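Local coordinates for uncharacterized protein (Bacteroides eggerthii DSM 20697, PDB 4ECO) that is of unknown function but carries leucine-rich repeats, a solenoid fold that commonly serves to bind other proteins, at residues K318-E323 with L335-N340; A356-A361 with A370-F375; E451-G456 with K485-L490. One frame throughout, in Å; residues are numbered along the deposited sequence. Where two conformers were deposited one is given.

Contacts 1 and 2 belong to neighbouring turns of the leucine-rich repeat solenoid, their centres 11 Å apart. Strands 334-336 and 354-359 lie side by side and parallel: C337 N lies 2.9 Å from N359 O, and L335 O lies 3.1 Å from N359 N, both probable hydrogen bonds. In the interior the two contacts meet through their phenylalanines, with F320 CE2 3.6 Å from F372 CZ. Contact 3 is further along the solenoid, its centre 33 Å from that of contact 1 and 23 Å from that of contact 2; its nearest atoms stay about 13 Å from contact 2. The sodium ion, held at E117 and S192, has no ligand among the residues of these contacts.

Contact 1 of 3, residues K318-E323 with L335-N340; sequences KTFPVE and LECLYN
The hydrophobic core of a leucine-rich repeat turn is where F320, on the loop before helix 323-326, meets L335 and C337 on the strand side. One end of the F320 ring does the touching: CE1 lies 3.7 Å from C337 SG, while CZ lies 4.0 Å from L335 CD2. Both partners approach the ring obliquely, and C337 SG sits 4.8 Å from the centroid of the F320 ring, a sulfur-aromatic contact. The F320 and L335 side chains reach the core from opposite directions. With CG anti to its carbonyl carbon (chi1 -70°), F320 swings its ring across to the strand, and W295 of helix 288-300 packs against it too. L335, C337 and N340 fit the LxxLxLxxN pattern, with C337 in a position usually filled by leucine. N340 is its asparagine: ND2 donates to C337 O at 3.0 Å, from above the carbonyl plane although nearly within the plane of its own amide. The same ND2 also reaches I312 O, and OD1 accepts from L317 N, while C337 O takes a second bond from N363 ND2, the kind of asparagine ladder that ties successive turns together. Within this turn, L338 N donates to E336 OE1 at 3.0 Å.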
ATOM      1  N   LYS A 318     -17.633  -3.038   8.500  1.00 46.69           N
ATOM      2  CA  LYS A 318     -18.008  -1.802   9.204  1.00 46.51           C
ATOM      3  C   LYS A 318     -17.197  -1.690  10.493  1.00 47.24           C
ATOM      4  O   LYS A 318     -17.029  -0.597  11.011  1.00 46.22           O
ATOM      5  CB  LYS A 318     -19.520  -1.718   9.479  1.00 49.90           C
ATOM      6  CG  LYS A 318     -20.314  -1.206   8.284  1.00 65.24           C
ATOM      7  CD  LYS A 318     -21.789  -1.394   8.525  1.00 79.71           C
ATOM      8  CE  LYS A 318     -22.594  -1.310   7.254  1.00103.65           C
ATOM      9  NZ  LYS A 318     -23.920  -1.984   7.406  1.00117.73           N
ATOM     10  N   THR A 319     -16.652  -2.815  10.972  1.00 43.14           N
ATOM     11  CA  THR A 319     -15.801  -2.894  12.170  1.00 43.86           C
ATOM     12  C   THR A 319     -15.042  -4.229  12.136  1.00 48.95           C
ATOM     13  O   THR A 319     -15.304  -5.070  11.278  1.00 47.52           O
ATOM     14  CB  THR A 319     -16.630  -2.717  13.489  1.00 49.05           C
ATOM     15  OG1 THR A 319     -15.764  -2.435  14.605  1.00 54.21           O
ATOM     16  CG2 THR A 319     -17.519  -3.911  13.800  1.00 40.59           C
ATOM     17  N   PHE A 320     -14.110  -4.401  13.082  1.00 46.95           N
ATOM     18  CA  PHE A 320     -13.305  -5.601  13.292  1.00 45.98           C
ATOM     19  C   PHE A 320     -13.987  -6.519  14.263  1.00 52.84           C
ATOM     20  O   PHE A 320     -14.794  -6.027  15.061  1.00 52.81           O
ATOM     21  CB  PHE A 320     -11.919  -5.215  13.886  1.00 46.46           C
ATOM     22  CG  PHE A 320     -10.918  -4.481  13.027  1.00 45.33           C
ATOM     23  CD1 PHE A 320     -11.164  -4.253  11.677  1.00 45.76           C
ATOM     24  CD2 PHE A 320      -9.714  -4.049  13.560  1.00 46.93           C
ATOM     25  CE1 PHE A 320     -10.230  -3.599  10.884  1.00 45.09           C
ATOM     26  CE2 PHE A 320      -8.781  -3.389  12.764  1.00 48.68           C
ATOM     27  CZ  PHE A 320      -9.045  -3.170  11.429  1.00 45.23           C
ATOM     28  N   PRO A 321     -13.581  -7.819  14.342  1.00 51.66           N
ATOM     29  CA  PRO A 321     -14.091  -8.686  15.419  1.00 53.46           C
ATOM     30  C   PRO A 321     -13.739  -8.131  16.819  1.00 60.18           C
ATOM     31  O   PRO A 321     -12.860  -7.258  16.946  1.00 59.34           O
ATOM     32  CB  PRO A 321     -13.357 -10.005  15.159  1.00 54.41           C
ATOM     33  CG  PRO A 321     -13.016  -9.966  13.716  1.00 56.55           C
ATOM     34  CD  PRO A 321     -12.613  -8.559  13.505  1.00 51.90           C
ATOM     35  N   VAL A 322     -14.412  -8.645  17.861  1.00 58.21           N
ATOM     36  CA  VAL A 322     -14.240  -8.281  19.279  1.00 58.97           C
ATOM     37  C   VAL A 322     -12.743  -8.371  19.691  1.00 64.07           C
ATOM     38  O   VAL A 322     -12.029  -9.267  19.209  1.00 62.30           O
ATOM     39  CB  VAL A 322     -15.127  -9.209  20.144  1.00 64.27           C
ATOM     40  CG1 VAL A 322     -14.937  -8.952  21.639  1.00 66.13           C
ATOM     41  CG2 VAL A 322     -16.597  -9.067  19.754  1.00 64.24           C
ATOM     42  N   GLU A 323     -12.285  -7.423  20.583  1.00 62.56           N
ATOM     43  CA  GLU A 323     -10.909  -7.334  21.091  0.50 62.32           C
ATOM     44  C   GLU A 323     -10.391  -8.696  21.577  1.00 67.91           C
ATOM     45  O   GLU A 323      -9.266  -9.059  21.236  1.00 67.68           O
ATOM     46  CB  GLU A 323     -10.797  -6.303  22.237  0.50 64.48           C
ATOM     47  CG  GLU A 323     -11.179  -4.875  21.861  0.50 70.67           C
ATOM     48  CD  GLU A 323     -10.447  -3.754  22.580  0.50 78.24           C
ATOM     49  OE1 GLU A 323      -9.631  -4.042  23.487  0.50 82.04           O
ATOM     50  OE2 GLU A 323     -10.664  -2.581  22.203  0.50 55.10           O
ATOM     51  N   LEU A 335      -1.600  -6.306   8.205  1.00 39.74           N
ATOM     52  CA  LEU A 335      -3.034  -6.089   8.053  1.00 38.22           C
ATOM     53  C   LEU A 335      -3.283  -4.927   7.122  1.00 43.27           C
ATOM     54  O   LEU A 335      -2.677  -3.850   7.303  1.00 43.49           O
ATOM     55  CB  LEU A 335      -3.704  -5.852   9.413  1.00 37.84           C
ATOM     56  CG  LEU A 335      -5.202  -5.574   9.424  1.00 40.77           C
ATOM     57  CD1 LEU A 335      -6.017  -6.790   8.894  1.00 40.17           C
ATOM     58  CD2 LEU A 335      -5.643  -5.170  10.805  1.00 44.33           C
ATOM     59  N   GLU A 336      -4.148  -5.152   6.108  1.00 38.21           N
ATOM     60  CA  GLU A 336      -4.562  -4.094   5.189  1.00 37.87           C
ATOM     61  C   GLU A 336      -6.085  -4.212   5.035  1.00 44.81           C
ATOM     62  O   GLU A 336      -6.608  -5.324   4.854  1.00 45.04           O
ATOM     63  CB  GLU A 336      -3.780  -4.081   3.836  1.00 38.37           C
ATOM     64  CG  GLU A 336      -4.174  -5.071   2.733  1.00 40.86           C
ATOM     65  CD  GLU A 336      -5.428  -4.772   1.926  1.00 53.34           C
ATOM     66  OE1 GLU A 336      -5.900  -3.614   1.950  1.00 43.20           O
ATOM     67  OE2 GLU A 336      -5.936  -5.700   1.259  1.00 54.69           O
ATOM     68  N   CYS A 337      -6.793  -3.065   5.187  1.00 43.04           N
ATOM     69  CA  CYS A 337      -8.253  -2.952   5.074  1.00 43.36           C
ATOM     70  C   CYS A 337      -8.624  -1.799   4.136  1.00 43.54           C
ATOM     71  O   CYS A 337      -9.652  -1.146   4.349  1.00 42.48           O
ATOM     72  CB  CYS A 337      -8.911  -2.776   6.440  1.00 45.51           C
ATOM     73  SG  CYS A 337      -8.355  -3.939   7.696  1.00 51.07           S
ATOM     74  N   LEU A 338      -7.802  -1.549   3.106  1.00 38.64           N
ATOM     75  CA  LEU A 338      -8.074  -0.518   2.112  1.00 38.76           C
ATOM     76  C   LEU A 338      -9.470  -0.654   1.532  1.00 43.98           C
ATOM     77  O   LEU A 338      -9.905  -1.767   1.244  1.00 46.60           O
ATOM     78  CB  LEU A 338      -7.063  -0.606   0.970  1.00 38.68           C
ATOM     79  CG  LEU A 338      -5.676  -0.048   1.218  1.00 44.49           C
ATOM     80  CD1 LEU A 338      -4.688  -0.675   0.259  1.00 45.10           C
ATOM     81  CD2 LEU A 338      -5.653   1.441   1.005  1.00 46.22           C
ATOM     82  N   TYR A 339     -10.183   0.457   1.395  1.00 38.46           N
ATOM     83  CA  TYR A 339     -11.501   0.545   0.783  1.00 38.58           C
ATOM     84  C   TYR A 339     -12.487  -0.445   1.388  1.00 44.00           C
ATOM     85  O   TYR A 339     -12.954  -1.385   0.731  1.00 44.25           O
ATOM     86  CB  TYR A 339     -11.422   0.349  -0.745  1.00 39.79           C
ATOM     87  CG  TYR A 339     -10.421   1.251  -1.422  1.00 41.81           C
ATOM     88  CD1 TYR A 339     -10.754   2.552  -1.775  1.00 43.69           C
ATOM     89  CD2 TYR A 339      -9.141   0.804  -1.716  1.00 43.05           C
ATOM     90  CE1 TYR A 339      -9.836   3.386  -2.419  1.00 44.58           C
ATOM     91  CE2 TYR A 339      -8.214   1.629  -2.357  1.00 44.39           C
ATOM     92  CZ  TYR A 339      -8.569   2.917  -2.713  1.00 54.49           C
ATOM     93  OH  TYR A 339      -7.658   3.723  -3.357  1.00 62.62           O
ATOM     94  N   ASN A 340     -12.802  -0.217   2.652  1.00 40.88           N
ATOM     95  CA  ASN A 340     -13.823  -0.946   3.391  1.00 41.15           C
ATOM     96  C   ASN A 340     -14.837   0.107   3.842  1.00 45.99           C
ATOM     97  O   ASN A 340     -14.849   1.199   3.273  1.00 45.83           O
ATOM     98  CB  ASN A 340     -13.213  -1.769   4.548  1.00 41.95           C
ATOM     99  CG  ASN A 340     -12.830  -3.187   4.186  1.00 55.27           C
ATOM    100  OD1 ASN A 340     -13.640  -4.114   4.303  1.00 44.59           O
ATOM    101  ND2 ASN A 340     -11.568  -3.402   3.817  1.00 40.73           N
TER

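Contact 2 of 3, residues A356-A361 with A370-F375; sequences ASLNLA and ANFCGF
L358 and L360, the two inward leucines of strand 354-359 and its end, close on the ring of F372 in the tight half of this contact. L358 grips one corner of the ring with both methyls: CD2 lies at the edge, near the ring plane, 3.8 Å from F372 CE2, and CD1 is 4.1 Å from the same CE2. L360 and F372 point at each other from opposite directions, with L360 CD1 oblique to the ring, 4.2 Å from F372 CZ. F372 CG stands anti to the backbone N (chi1 -174°), which carries the ring inward against both leucines. L358, L360 and N363 fit the second and third leucines and the asparagine of the LxxLxLxxN signature of the leucine-rich repeat, and F372 fills the core across from them, where it also meets F349 edge-to-face. With an alanine here the ring is gone, which would probably leave L358 and L360 without the group they pack on and F349 without its edge-to-face mate. A looser buried contact follows at C373, whose SG stays 4.3 Å from L358 CD2. Toward the solvent the packing thins: in the partly exposed F375, CE1 is 4.5 Å from L358 CD2, and its ring also meets that of F396. No hydrogen bond links the two segments; on the strand's outer side, N359 OD1 accepts a weak one from A361 N at 3.3 Å.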
ATOM      1  N   ALA A 356       4.245  -5.216  11.154  1.00 47.79           N
ATOM      2  CA  ALA A 356       5.304  -4.741  10.253  1.00 48.34           C
ATOM      3  C   ALA A 356       4.684  -3.875   9.138  1.00 52.64           C
ATOM      4  O   ALA A 356       5.321  -2.968   8.604  1.00 51.94           O
ATOM      5  CB  ALA A 356       6.048  -5.920   9.659  1.00 49.40           C
ATOM      6  N   SER A 357       3.414  -4.160   8.816  1.00 49.18           N
ATOM      7  CA  SER A 357       2.594  -3.440   7.849  1.00 46.77           C
ATOM      8  C   SER A 357       1.256  -3.148   8.451  1.00 46.63           C
ATOM      9  O   SER A 357       0.689  -4.013   9.089  1.00 48.19           O
ATOM     10  CB  SER A 357       2.423  -4.251   6.558  1.00 49.45           C
ATOM     11  OG  SER A 357       3.551  -4.207   5.696  1.00 57.85           O
ATOM     12  N   LEU A 358       0.741  -1.953   8.230  1.00 40.00           N
ATOM     13  CA  LEU A 358      -0.606  -1.549   8.623  1.00 37.94           C
ATOM     14  C   LEU A 358      -1.081  -0.488   7.643  1.00 40.01           C
ATOM     15  O   LEU A 358      -0.404   0.500   7.392  1.00 37.85           O
ATOM     16  CB  LEU A 358      -0.702  -1.081  10.082  1.00 38.15           C
ATOM     17  CG  LEU A 358      -2.087  -0.693  10.614  1.00 42.02           C
ATOM     18  CD1 LEU A 358      -3.038  -1.898  10.660  1.00 42.22           C
ATOM     19  CD2 LEU A 358      -1.966  -0.041  11.971  1.00 42.58           C
ATOM     20  N   ASN A 359      -2.199  -0.764   7.013  1.00 39.11           N
ATOM     21  CA  ASN A 359      -2.801   0.140   6.047  1.00 38.79           C
ATOM     22  C   ASN A 359      -4.323   0.083   6.209  1.00 42.77           C
ATOM     23  O   ASN A 359      -4.940  -0.917   5.851  1.00 41.61           O
ATOM     24  CB  ASN A 359      -2.353  -0.209   4.624  1.00 41.03           C
ATOM     25  CG  ASN A 359      -2.545   0.922   3.637  1.00 72.56           C
ATOM     26  OD1 ASN A 359      -3.629   1.541   3.551  1.00 61.31           O
ATOM     27  ND2 ASN A 359      -1.478   1.225   2.878  1.00 65.87           N
ATOM     28  N   LEU A 360      -4.906   1.143   6.818  1.00 40.68           N
ATOM     29  CA  LEU A 360      -6.343   1.284   7.103  1.00 39.58           C
ATOM     30  C   LEU A 360      -6.957   2.410   6.251  1.00 42.10           C
ATOM     31  O   LEU A 360      -8.057   2.892   6.550  1.00 43.56           O
ATOM     32  CB  LEU A 360      -6.537   1.574   8.604  1.00 40.30           C
ATOM     33  CG  LEU A 360      -5.999   0.519   9.596  1.00 46.77           C
ATOM     34  CD1 LEU A 360      -6.090   1.007  11.023  1.00 47.87           C
ATOM     35  CD2 LEU A 360      -6.728  -0.806   9.460  1.00 50.57           C
ATOM     36  N   ALA A 361      -6.258   2.804   5.162  1.00 34.79           N
ATOM     37  CA  ALA A 361      -6.691   3.914   4.343  1.00 33.09           C
ATOM     38  C   ALA A 361      -8.023   3.638   3.656  1.00 37.25           C
ATOM     39  O   ALA A 361      -8.389   2.484   3.427  1.00 35.17           O
ATOM     40  CB  ALA A 361      -5.634   4.269   3.320  1.00 32.57           C
ATOM     41  N   ALA A 370      -5.911   3.320  22.208  1.00 63.19           N
ATOM     42  CA  ALA A 370      -4.614   3.423  22.889  1.00 64.20           C
ATOM     43  C   ALA A 370      -3.769   2.156  22.725  1.00 69.07           C
ATOM     44  O   ALA A 370      -2.544   2.254  22.553  1.00 70.12           O
ATOM     45  CB  ALA A 370      -4.833   3.705  24.365  1.00 66.33           C
ATOM     46  N   ASN A 371      -4.427   0.992  22.723  1.00 63.35           N
ATOM     47  CA  ASN A 371      -3.719  -0.267  22.624  1.00 62.72           C
ATOM     48  C   ASN A 371      -3.959  -0.965  21.299  1.00 63.54           C
ATOM     49  O   ASN A 371      -3.934  -2.207  21.235  1.00 64.38           O
ATOM     50  CB  ASN A 371      -4.163  -1.178  23.776  1.00 67.39           C
ATOM     51  CG  ASN A 371      -2.997  -1.876  24.422  1.00 88.65           C
ATOM     52  OD1 ASN A 371      -1.893  -1.315  24.522  1.00 82.21           O
ATOM     53  ND2 ASN A 371      -3.220  -3.099  24.929  1.00 77.59           N
ATOM     54  N   PHE A 372      -4.159  -0.183  20.220  1.00 54.95           N
ATOM     55  CA  PHE A 372      -4.505  -0.766  18.933  1.00 51.20           C
ATOM     56  C   PHE A 372      -3.565  -1.917  18.551  1.00 56.97           C
ATOM     57  O   PHE A 372      -4.057  -3.021  18.279  1.00 57.18           O
ATOM     58  CB  PHE A 372      -4.557   0.266  17.819  1.00 50.22           C
ATOM     59  CG  PHE A 372      -5.060  -0.372  16.553  1.00 49.50           C
ATOM     60  CD1 PHE A 372      -6.379  -0.829  16.459  1.00 51.28           C
ATOM     61  CD2 PHE A 372      -4.207  -0.577  15.472  1.00 49.58           C
ATOM     62  CE1 PHE A 372      -6.838  -1.466  15.301  1.00 50.84           C
ATOM     63  CE2 PHE A 372      -4.668  -1.207  14.307  1.00 50.86           C
ATOM     64  CZ  PHE A 372      -5.981  -1.646  14.230  1.00 49.00           C
ATOM     65  N   CYS A 373      -2.228  -1.674  18.584  1.00 53.82           N
ATOM     66  CA  CYS A 373      -1.212  -2.676  18.261  1.00 53.63           C
ATOM     67  C   CYS A 373       0.192  -2.210  18.661  1.00 58.54           C
ATOM     68  O   CYS A 373       0.395  -1.053  19.026  1.00 58.30           O
ATOM     69  CB  CYS A 373      -1.252  -2.992  16.769  1.00 52.44           C
ATOM     70  SG  CYS A 373      -0.712  -1.621  15.722  1.00 55.07           S
ATOM     71  N   GLY A 374       1.152  -3.126  18.516  1.00 55.06           N
ATOM     72  CA  GLY A 374       2.577  -2.891  18.668  1.00 54.83           C
ATOM     73  C   GLY A 374       3.177  -2.884  17.273  1.00 57.92           C
ATOM     74  O   GLY A 374       2.440  -2.996  16.285  1.00 54.97           O
ATOM     75  N   PHE A 375       4.510  -2.732  17.167  1.00 55.97           N
ATOM     76  CA  PHE A 375       5.165  -2.715  15.861  1.00 54.85           C
ATOM     77  C   PHE A 375       6.552  -3.390  15.891  1.00 58.66           C
ATOM     78  O   PHE A 375       7.285  -3.269  16.865  1.00 59.33           O
ATOM     79  CB  PHE A 375       5.311  -1.269  15.333  1.00 56.13           C
ATOM     80  CG  PHE A 375       4.042  -0.446  15.222  1.00 57.07           C
ATOM     81  CD1 PHE A 375       3.239  -0.521  14.089  1.00 58.76           C
ATOM     82  CD2 PHE A 375       3.664   0.424  16.243  1.00 58.99           C
ATOM     83  CE1 PHE A 375       2.054   0.219  14.004  1.00 58.64           C
ATOM     84  CE2 PHE A 375       2.490   1.175  16.146  1.00 60.44           C
ATOM     85  CZ  PHE A 375       1.696   1.068  15.028  1.00 57.37           C
TER

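Contact 3 of 3, residues E451-G456 with K485-L490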
ATOM      1  N   GLU A 451       3.850  19.294  19.896  1.00 49.23           N
ATOM      2  CA  GLU A 451       4.076  18.078  20.672  1.00 49.10           C
ATOM      3  C   GLU A 451       4.829  16.992  19.859  1.00 50.78           C
ATOM      4  O   GLU A 451       5.389  16.082  20.452  1.00 51.51           O
ATOM      5  CB  GLU A 451       2.755  17.527  21.215  1.00 50.92           C
ATOM      6  CG  GLU A 451       2.029  18.468  22.168  1.00 56.79           C
ATOM      7  CD  GLU A 451       1.079  19.506  21.591  1.00 80.12           C
ATOM      8  OE1 GLU A 451       0.971  19.636  20.346  1.00 69.02           O
ATOM      9  OE2 GLU A 451       0.414  20.182  22.411  1.00 75.64           O
ATOM     10  N   LEU A 452       4.901  17.112  18.529  1.00 45.37           N
ATOM     11  CA  LEU A 452       5.670  16.167  17.720  1.00 43.85           C
ATOM     12  C   LEU A 452       7.145  16.397  17.933  1.00 47.99           C
ATOM     13  O   LEU A 452       7.928  15.452  18.015  1.00 47.33           O
ATOM     14  CB  LEU A 452       5.328  16.321  16.221  1.00 42.45           C
ATOM     15  CG  LEU A 452       4.011  15.729  15.724  1.00 45.97           C
ATOM     16  CD1 LEU A 452       3.739  16.185  14.309  1.00 44.95           C
ATOM     17  CD2 LEU A 452       4.038  14.205  15.771  1.00 46.28           C
ATOM     18  N   PHE A 453       7.506  17.681  18.063  1.00 44.93           N
ATOM     19  CA  PHE A 453       8.863  18.174  18.212  1.00 44.51           C
ATOM     20  C   PHE A 453       9.292  18.179  19.685  1.00 49.29           C
ATOM     21  O   PHE A 453      10.423  17.763  19.968  1.00 51.59           O
ATOM     22  CB  PHE A 453       8.970  19.581  17.577  1.00 46.01           C
ATOM     23  CG  PHE A 453       8.615  19.527  16.104  1.00 47.23           C
ATOM     24  CD1 PHE A 453       9.536  19.069  15.162  1.00 50.77           C
ATOM     25  CD2 PHE A 453       7.323  19.818  15.669  1.00 48.63           C
ATOM     26  CE1 PHE A 453       9.184  18.948  13.813  1.00 50.29           C
ATOM     27  CE2 PHE A 453       6.971  19.685  14.320  1.00 49.87           C
ATOM     28  CZ  PHE A 453       7.899  19.250  13.404  1.00 47.74           C
ATOM     29  N   SER A 454       8.411  18.591  20.625  1.00 43.49           N
ATOM     30  CA  SER A 454       8.778  18.597  22.047  1.00 44.48           C
ATOM     31  C   SER A 454       9.066  17.169  22.559  1.00 48.65           C
ATOM     32  O   SER A 454       9.918  17.008  23.415  1.00 49.60           O
ATOM     33  CB  SER A 454       7.723  19.287  22.915  1.00 48.31           C
ATOM     34  OG  SER A 454       6.492  18.594  22.986  1.00 57.63           O
ATOM     35  N   THR A 455       8.447  16.141  21.978  1.00 45.74           N
ATOM     36  CA  THR A 455       8.690  14.742  22.370  1.00 46.83           C
ATOM     37  C   THR A 455       9.948  14.157  21.704  1.00 53.05           C
ATOM     38  O   THR A 455      10.362  13.046  22.057  1.00 52.40           O
ATOM     39  CB  THR A 455       7.488  13.882  22.037  1.00 48.05           C
ATOM     40  OG1 THR A 455       7.186  14.048  20.655  1.00 44.04           O
ATOM     41  CG2 THR A 455       6.293  14.227  22.901  1.00 43.66           C
ATOM     42  N   GLY A 456      10.533  14.913  20.768  1.00 50.50           N
ATOM     43  CA  GLY A 456      11.750  14.548  20.060  1.00 49.97           C
ATOM     44  C   GLY A 456      11.560  13.516  18.973  1.00 53.82           C
ATOM     45  O   GLY A 456      12.342  12.567  18.874  1.00 54.43           O
ATOM     46  N   LYS A 485      15.630  18.116  21.164  1.00 53.14           N
ATOM     47  CA  LYS A 485      16.628  17.107  20.828  1.00 52.69           C
ATOM     48  C   LYS A 485      16.815  16.905  19.302  1.00 58.58           C
ATOM     49  O   LYS A 485      17.966  16.878  18.855  1.00 61.36           O
ATOM     50  CB  LYS A 485      16.254  15.750  21.476  1.00 54.09           C
ATOM     51  CG  LYS A 485      17.256  14.616  21.218  1.00 61.56           C
ATOM     52  CD  LYS A 485      16.734  13.218  21.584  1.00 67.23           C
ATOM     53  CE  LYS A 485      17.811  12.159  21.422  1.00 74.77           C
ATOM     54  NZ  LYS A 485      17.581  11.247  20.258  1.00 84.08           N
ATOM     55  N   ASN A 486      15.730  16.764  18.520  1.00 51.38           N
ATOM     56  CA  ASN A 486      15.879  16.387  17.121  1.00 49.54           C
ATOM     57  C   ASN A 486      15.361  17.386  16.069  1.00 52.41           C
ATOM     58  O   ASN A 486      15.377  17.028  14.890  1.00 50.61           O
ATOM     59  CB  ASN A 486      15.137  15.061  16.903  1.00 50.15           C
ATOM     60  CG  ASN A 486      15.868  13.862  17.441  1.00 65.48           C
ATOM     61  OD1 ASN A 486      17.091  13.741  17.327  1.00 65.94           O
ATOM     62  ND2 ASN A 486      15.128  12.913  17.976  1.00 52.64           N
ATOM     63  N   THR A 487      14.967  18.618  16.437  1.00 49.85           N
ATOM     64  CA  THR A 487      14.467  19.583  15.438  1.00 48.88           C
ATOM     65  C   THR A 487      15.538  19.935  14.371  1.00 52.76           C
ATOM     66  O   THR A 487      15.174  20.363  13.275  1.00 52.42           O
ATOM     67  CB  THR A 487      13.925  20.855  16.087  1.00 57.43           C
ATOM     68  OG1 THR A 487      14.808  21.262  17.117  1.00 66.40           O
ATOM     69  CG2 THR A 487      12.566  20.659  16.683  1.00 59.27           C
ATOM     70  N   TYR A 488      16.824  19.685  14.656  1.00 50.00           N
ATOM     71  CA  TYR A 488      17.933  19.941  13.736  1.00 49.99           C
ATOM     72  C   TYR A 488      17.823  19.033  12.502  1.00 51.67           C
ATOM     73  O   TYR A 488      18.375  19.371  11.457  1.00 52.61           O
ATOM     74  CB  TYR A 488      19.299  19.749  14.441  1.00 53.27           C
ATOM     75  CG  TYR A 488      19.673  18.304  14.727  1.00 55.78           C
ATOM     76  CD1 TYR A 488      19.222  17.659  15.874  1.00 57.88           C
ATOM     77  CD2 TYR A 488      20.484  17.586  13.853  1.00 56.62           C
ATOM     78  CE1 TYR A 488      19.538  16.325  16.124  1.00 58.68           C
ATOM     79  CE2 TYR A 488      20.811  16.252  14.094  1.00 57.90           C
ATOM     80  CZ  TYR A 488      20.338  15.628  15.233  1.00 65.99           C
ATOM     81  OH  TYR A 488      20.648  14.310  15.459  1.00 67.79           O
ATOM     82  N   LEU A 489      17.099  17.901  12.624  1.00 44.72           N
ATOM     83  CA  LEU A 489      16.840  16.936  11.546  1.00 42.91           C
ATOM     84  C   LEU A 489      15.837  17.416  10.498  1.00 44.25           C
ATOM     85  O   LEU A 489      15.840  16.879   9.397  1.00 44.76           O
ATOM     86  CB  LEU A 489      16.296  15.614  12.118  1.00 42.94           C
ATOM     87  CG  LEU A 489      17.209  14.801  13.033  1.00 48.02           C
ATOM     88  CD1 LEU A 489      16.425  13.743  13.738  1.00 48.44           C
ATOM     89  CD2 LEU A 489      18.338  14.150  12.248  1.00 46.46           C
ATOM     90  N   LEU A 490      14.948  18.366  10.838  1.00 38.99           N
ATOM     91  CA  LEU A 490      13.888  18.844   9.946  1.00 36.57           C
ATOM     92  C   LEU A 490      14.466  19.591   8.745  1.00 40.53           C
ATOM     93  O   LEU A 490      14.940  20.727   8.881  1.00 40.94           O
ATOM     94  CB  LEU A 490      12.895  19.743  10.718  1.00 35.81           C
ATOM     95  CG  LEU A 490      11.568  20.047  10.012  1.00 37.12           C
ATOM     96  CD1 LEU A 490      10.720  18.776   9.863  1.00 36.23           C
ATOM     97  CD2 LEU A 490      10.802  21.103  10.767  1.00 34.68           C
TER
HETATM   98  O   HOH W   1      12.671  17.311  18.462  1.00 53.72           O
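A mixed apolar and polar contact joins F453 and G456, at the end of helix 451-454, to N486, T487 and L490 around the 3-10 segment 487-489, on the side of the leucine-rich repeat solenoid away from its parallel strands. The two segments precede strands 461-463 and 492-494, which pair in parallel, so the contact stacks the same part of adjacent turns. Its apolar half centres on the F453 ring. Both T487 CG2, 3.7 Å from F453 CD1, and L490 CD2, 4.1 Å from F453 CE1, meet the ring obliquely, and the L490 and F453 side chains cross at about a right angle. In T487 the methyl is anti to the carbonyl carbon, which turns it to the phenylalanine, while OG1 makes a weak hydrogen bond back to F484 O. L490 takes the first leucine position of the LxxLxLxxN pattern and, like F453, also packs on I462. The polar half follows from the helix end. G456, with its positive phi of 77°, completes a Schellman motif, its N bonded to F453 O at 3.0 Å. Its own carbonyl faces the neighbouring turn: N486 ND2 donates to G456 O at 2.9 Å, an angle of 152° at the hydrogen, from above the carbonyl plane but within the plane of the asparagine amide. A water bridges the two backbones, donating to F453 O at 2.7 Å and accepting from N486 N at 3.1 Å.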